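Local coordinates for penicillin-binding protein (Bacillus halodurans, PDB 3TG9) that probably reacts through an active-site serine with peptidoglycan peptides or beta-lactams, as a member of the beta-lactamase and penicillin-binding protein family, at residues B[49-61]-B[288-300]. Numbering follows the deposited sequence.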
# COMPACT_ATOMS: atom_id res chain seq x y z
N THR B 49 -11.30 -16.52 -2.92
CA THR B 49 -10.70 -15.20 -2.80
C THR B 49 -11.32 -14.45 -1.62
O THR B 49 -12.54 -14.40 -1.49
CB THR B 49 -11.00 -14.35 -4.05
OG1 THR B 49 -10.57 -15.05 -5.23
CG2 THR B 49 -10.31 -13.01 -3.97
N ARG B 50 -10.47 -13.88 -0.77
CA ARG B 50 -10.95 -13.04 0.32
C ARG B 50 -11.19 -11.60 -0.12
O ARG B 50 -10.38 -11.01 -0.83
CB ARG B 50 -9.97 -13.02 1.48
CG ARG B 50 -9.98 -14.27 2.28
CD ARG B 50 -8.79 -15.15 1.93
NE ARG B 50 -8.49 -15.99 3.08
CZ ARG B 50 -7.28 -16.32 3.47
NH1 ARG B 50 -6.22 -15.90 2.79
NH2 ARG B 50 -7.14 -17.08 4.55
N PHE B 51 -12.32 -11.04 0.33
CA PHE B 51 -12.69 -9.68 -0.00
C PHE B 51 -12.89 -8.85 1.26
O PHE B 51 -13.42 -9.35 2.26
CB PHE B 51 -13.99 -9.66 -0.80
CG PHE B 51 -13.89 -10.29 -2.16
CD1 PHE B 51 -13.61 -9.51 -3.28
CD2 PHE B 51 -14.09 -11.65 -2.33
CE1 PHE B 51 -13.53 -10.08 -4.53
CE2 PHE B 51 -14.02 -12.23 -3.58
CZ PHE B 51 -13.73 -11.44 -4.68
N GLY B 52 -12.47 -7.59 1.22
CA GLY B 52 -12.81 -6.66 2.28
C GLY B 52 -14.29 -6.36 2.20
O GLY B 52 -14.85 -6.32 1.09
N ILE B 53 -14.94 -6.15 3.34
CA ILE B 53 -16.40 -5.96 3.35
C ILE B 53 -16.88 -4.65 3.98
O ILE B 53 -18.09 -4.45 4.19
CB ILE B 53 -17.12 -7.16 4.01
CG1 ILE B 53 -16.92 -7.14 5.53
CG2 ILE B 53 -16.61 -8.49 3.44
CD1 ILE B 53 -17.56 -8.35 6.23
N ALA B 54 -15.95 -3.75 4.28
CA ALA B 54 -16.31 -2.45 4.83
C ALA B 54 -17.24 -2.62 6.04
O ALA B 54 -16.98 -3.47 6.89
CB ALA B 54 -16.96 -1.60 3.76
N SER B 55 -18.32 -1.83 6.09
CA SER B 55 -19.30 -1.89 7.18
C SER B 55 -20.04 -3.22 7.36
O SER B 55 -20.77 -3.40 8.33
CB SER B 55 -20.35 -0.77 7.03
OG SER B 55 -19.80 0.50 7.34
N GLY B 56 -19.89 -4.15 6.43
CA GLY B 56 -20.53 -5.44 6.58
C GLY B 56 -20.24 -6.08 7.93
O GLY B 56 -21.09 -6.78 8.48
N CYS B 57 -19.05 -5.83 8.47
CA CYS B 57 -18.59 -6.53 9.66
C CYS B 57 -18.96 -5.85 10.98
O CYS B 57 -18.53 -6.28 12.05
CB CYS B 57 -17.08 -6.78 9.60
SG CYS B 57 -16.09 -5.29 9.61
N LYS B 58 -19.74 -4.77 10.91
CA LYS B 58 -20.35 -4.20 12.10
C LYS B 58 -21.19 -5.26 12.80
O LYS B 58 -21.35 -5.23 14.02
CB LYS B 58 -21.22 -2.99 11.77
CG LYS B 58 -20.46 -1.70 11.54
CD LYS B 58 -21.38 -0.48 11.60
CE LYS B 58 -20.56 0.79 11.60
NZ LYS B 58 -19.91 1.01 10.28
N LEU B 59 -21.73 -6.20 12.01
CA LEU B 59 -22.48 -7.33 12.54
C LEU B 59 -21.65 -8.21 13.48
O LEU B 59 -22.16 -8.68 14.50
CB LEU B 59 -23.03 -8.20 11.40
CG LEU B 59 -23.76 -9.49 11.80
CD1 LEU B 59 -24.89 -9.21 12.78
CD2 LEU B 59 -24.31 -10.18 10.57
N PHE B 60 -20.38 -8.43 13.13
CA PHE B 60 -19.48 -9.25 13.95
C PHE B 60 -19.23 -8.53 15.27
O PHE B 60 -19.05 -9.15 16.31
CB PHE B 60 -18.13 -9.51 13.26
CG PHE B 60 -18.22 -9.96 11.83
CD1 PHE B 60 -19.42 -10.39 11.29
CD2 PHE B 60 -17.09 -9.96 11.02
CE1 PHE B 60 -19.50 -10.81 9.96
CE2 PHE B 60 -17.16 -10.37 9.69
CZ PHE B 60 -18.37 -10.79 9.17
N THR B 61 -19.18 -7.20 15.21
CA THR B 61 -18.99 -6.40 16.42
C THR B 61 -20.21 -6.56 17.33
O THR B 61 -20.06 -6.73 18.54
CB THR B 61 -18.78 -4.92 16.09
OG1 THR B 61 -17.69 -4.79 15.17
CG2 THR B 61 -18.48 -4.12 17.34
N HIS B 288 -30.05 -8.01 6.74
CA HIS B 288 -28.96 -7.79 5.80
C HIS B 288 -27.91 -6.82 6.30
O HIS B 288 -28.17 -5.96 7.14
CB HIS B 288 -29.51 -7.37 4.43
CG HIS B 288 -30.14 -6.01 4.40
ND1 HIS B 288 -31.34 -5.74 5.01
CD2 HIS B 288 -29.75 -4.87 3.80
CE1 HIS B 288 -31.66 -4.47 4.80
NE2 HIS B 288 -30.71 -3.92 4.07
N VAL B 289 -26.71 -6.98 5.77
CA VAL B 289 -25.64 -6.02 6.00
C VAL B 289 -25.09 -5.58 4.66
O VAL B 289 -25.31 -6.23 3.65
CB VAL B 289 -24.50 -6.59 6.86
CG1 VAL B 289 -24.97 -6.83 8.28
CG2 VAL B 289 -23.94 -7.87 6.24
N MET B 290 -24.37 -4.47 4.67
CA MET B 290 -23.75 -3.96 3.47
C MET B 290 -22.55 -3.14 3.89
O MET B 290 -22.39 -2.83 5.07
CB MET B 290 -24.71 -3.06 2.73
CG MET B 290 -24.92 -1.77 3.48
SD MET B 290 -26.59 -1.19 3.41
CE MET B 290 -27.46 -2.60 4.07
N GLY B 291 -21.72 -2.78 2.93
CA GLY B 291 -20.57 -1.94 3.20
C GLY B 291 -20.10 -1.33 1.91
O GLY B 291 -20.14 -1.99 0.87
N TYR B 292 -19.67 -0.07 1.98
CA TYR B 292 -19.04 0.61 0.87
C TYR B 292 -17.77 1.34 1.32
O TYR B 292 -17.81 2.16 2.24
CB TYR B 292 -20.00 1.59 0.21
CG TYR B 292 -21.10 0.92 -0.58
CD1 TYR B 292 -22.20 0.34 0.06
CD2 TYR B 292 -21.04 0.86 -1.96
CE1 TYR B 292 -23.21 -0.29 -0.67
CE2 TYR B 292 -22.04 0.24 -2.70
CZ TYR B 292 -23.13 -0.33 -2.05
OH TYR B 292 -24.10 -0.94 -2.81
N ASP B 293 -16.65 1.02 0.67
CA ASP B 293 -15.39 1.71 0.91
C ASP B 293 -14.78 1.99 -0.46
O ASP B 293 -15.20 1.39 -1.46
CB ASP B 293 -14.43 0.83 1.72
CG ASP B 293 -14.58 1.00 3.23
OD1 ASP B 293 -15.01 2.07 3.69
OD2 ASP B 293 -14.24 0.04 3.97
N PRO B 294 -13.79 2.89 -0.53
CA PRO B 294 -13.03 2.97 -1.78
C PRO B 294 -12.49 1.60 -2.20
O PRO B 294 -11.80 0.95 -1.42
CB PRO B 294 -11.89 3.93 -1.40
CG PRO B 294 -12.57 4.89 -0.41
CD PRO B 294 -13.46 3.98 0.41
N GLY B 295 -12.83 1.17 -3.41
CA GLY B 295 -12.41 -0.12 -3.93
C GLY B 295 -13.14 -1.33 -3.38
O GLY B 295 -12.70 -2.47 -3.58
N VAL B 296 -14.25 -1.09 -2.67
CA VAL B 296 -14.97 -2.16 -1.97
C VAL B 296 -16.48 -1.94 -1.97
O VAL B 296 -16.96 -0.84 -1.68
CB VAL B 296 -14.56 -2.20 -0.50
CG1 VAL B 296 -15.47 -3.14 0.27
CG2 VAL B 296 -13.10 -2.59 -0.35
N CYS B 297 -17.24 -3.00 -2.26
CA CYS B 297 -18.67 -3.01 -1.95
C CYS B 297 -19.14 -4.43 -1.59
O CYS B 297 -18.49 -5.42 -1.95
CB CYS B 297 -19.52 -2.38 -3.05
SG CYS B 297 -19.50 -3.25 -4.63
N PHE B 298 -20.24 -4.51 -0.86
CA PHE B 298 -20.62 -5.75 -0.21
C PHE B 298 -22.10 -5.69 0.17
O PHE B 298 -22.56 -4.71 0.73
CB PHE B 298 -19.78 -5.93 1.06
CG PHE B 298 -20.16 -7.12 1.89
CD1 PHE B 298 -19.86 -8.42 1.46
CD2 PHE B 298 -20.78 -6.96 3.13
CE1 PHE B 298 -20.17 -9.52 2.24
CE2 PHE B 298 -21.08 -8.05 3.91
CZ PHE B 298 -20.79 -9.33 3.46
N HIS B 299 -22.84 -6.75 -0.16
CA HIS B 299 -24.22 -6.89 0.30
C HIS B 299 -24.43 -8.34 0.66
O HIS B 299 -24.04 -9.22 -0.09
CB HIS B 299 -25.23 -6.51 -0.78
CG HIS B 299 -25.55 -5.05 -0.82
ND1 HIS B 299 -24.96 -4.18 -1.70
CD2 HIS B 299 -26.40 -4.31 -0.06
CE1 HIS B 299 -25.43 -2.96 -1.49
NE2 HIS B 299 -26.30 -3.01 -0.50
N SER B 300 -25.03 -8.58 1.81
CA SER B 300 -25.32 -9.94 2.22
C SER B 300 -26.60 -9.98 3.05
O SER B 300 -26.89 -9.03 3.78
CB SER B 300 -24.15 -10.53 2.99
OG SER B 300 -24.21 -11.94 3.02
O HOH W 1 -16.93 -7.23 -0.44
O HOH W 2 -13.46 -2.90 3.64
O HOH W 3 -23.94 -3.28 7.40
O HOH W 4 -19.22 0.92 4.71
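Ser55 OG hydrogen-bonds a water 2.7 Å away, and that water accepts from the backbone N of Tyr292 at 2.9 Å; beyond the two segments, Tyr152 OH hydrogen-bonds this same hydroxyl. A second water bridges Ala54 N to Asp293 OD2, donating to the carboxylate at 3.1 Å, and a third ties Gly52 O to Cys297 O. No direct hydrogen bond joins the segments, so water supplies the polar link between 49-61 and the hairpin of strands 284-293 and 296-303.

Apolar packing fills in around it. Ile53 CB lies over one face of the Phe298 ring, 3.8 Å from its centroid in a CH-pi contact; with CG of Phe298 anti to the backbone N (chi1 175°), the two side chains run side by side. Glycine suits position 56 because a side chain there would strike this ring, and position 291 because one would run into Ile53 O and Ala54. Further along, Leu59 CB meets Val289 CG1 at 3.9 Å, their side chains crossing at about a right angle.

Lys58 NZ hydrogen-bonds Tyr152 OH and Asn154 OD1, consistent with the SxxK and YxN motifs of this family. The water beside Ser55, the probable nucleophile, lies close to Ser55 N and accepts from Tyr292 N, a placement consistent with the family's oxyanion hole.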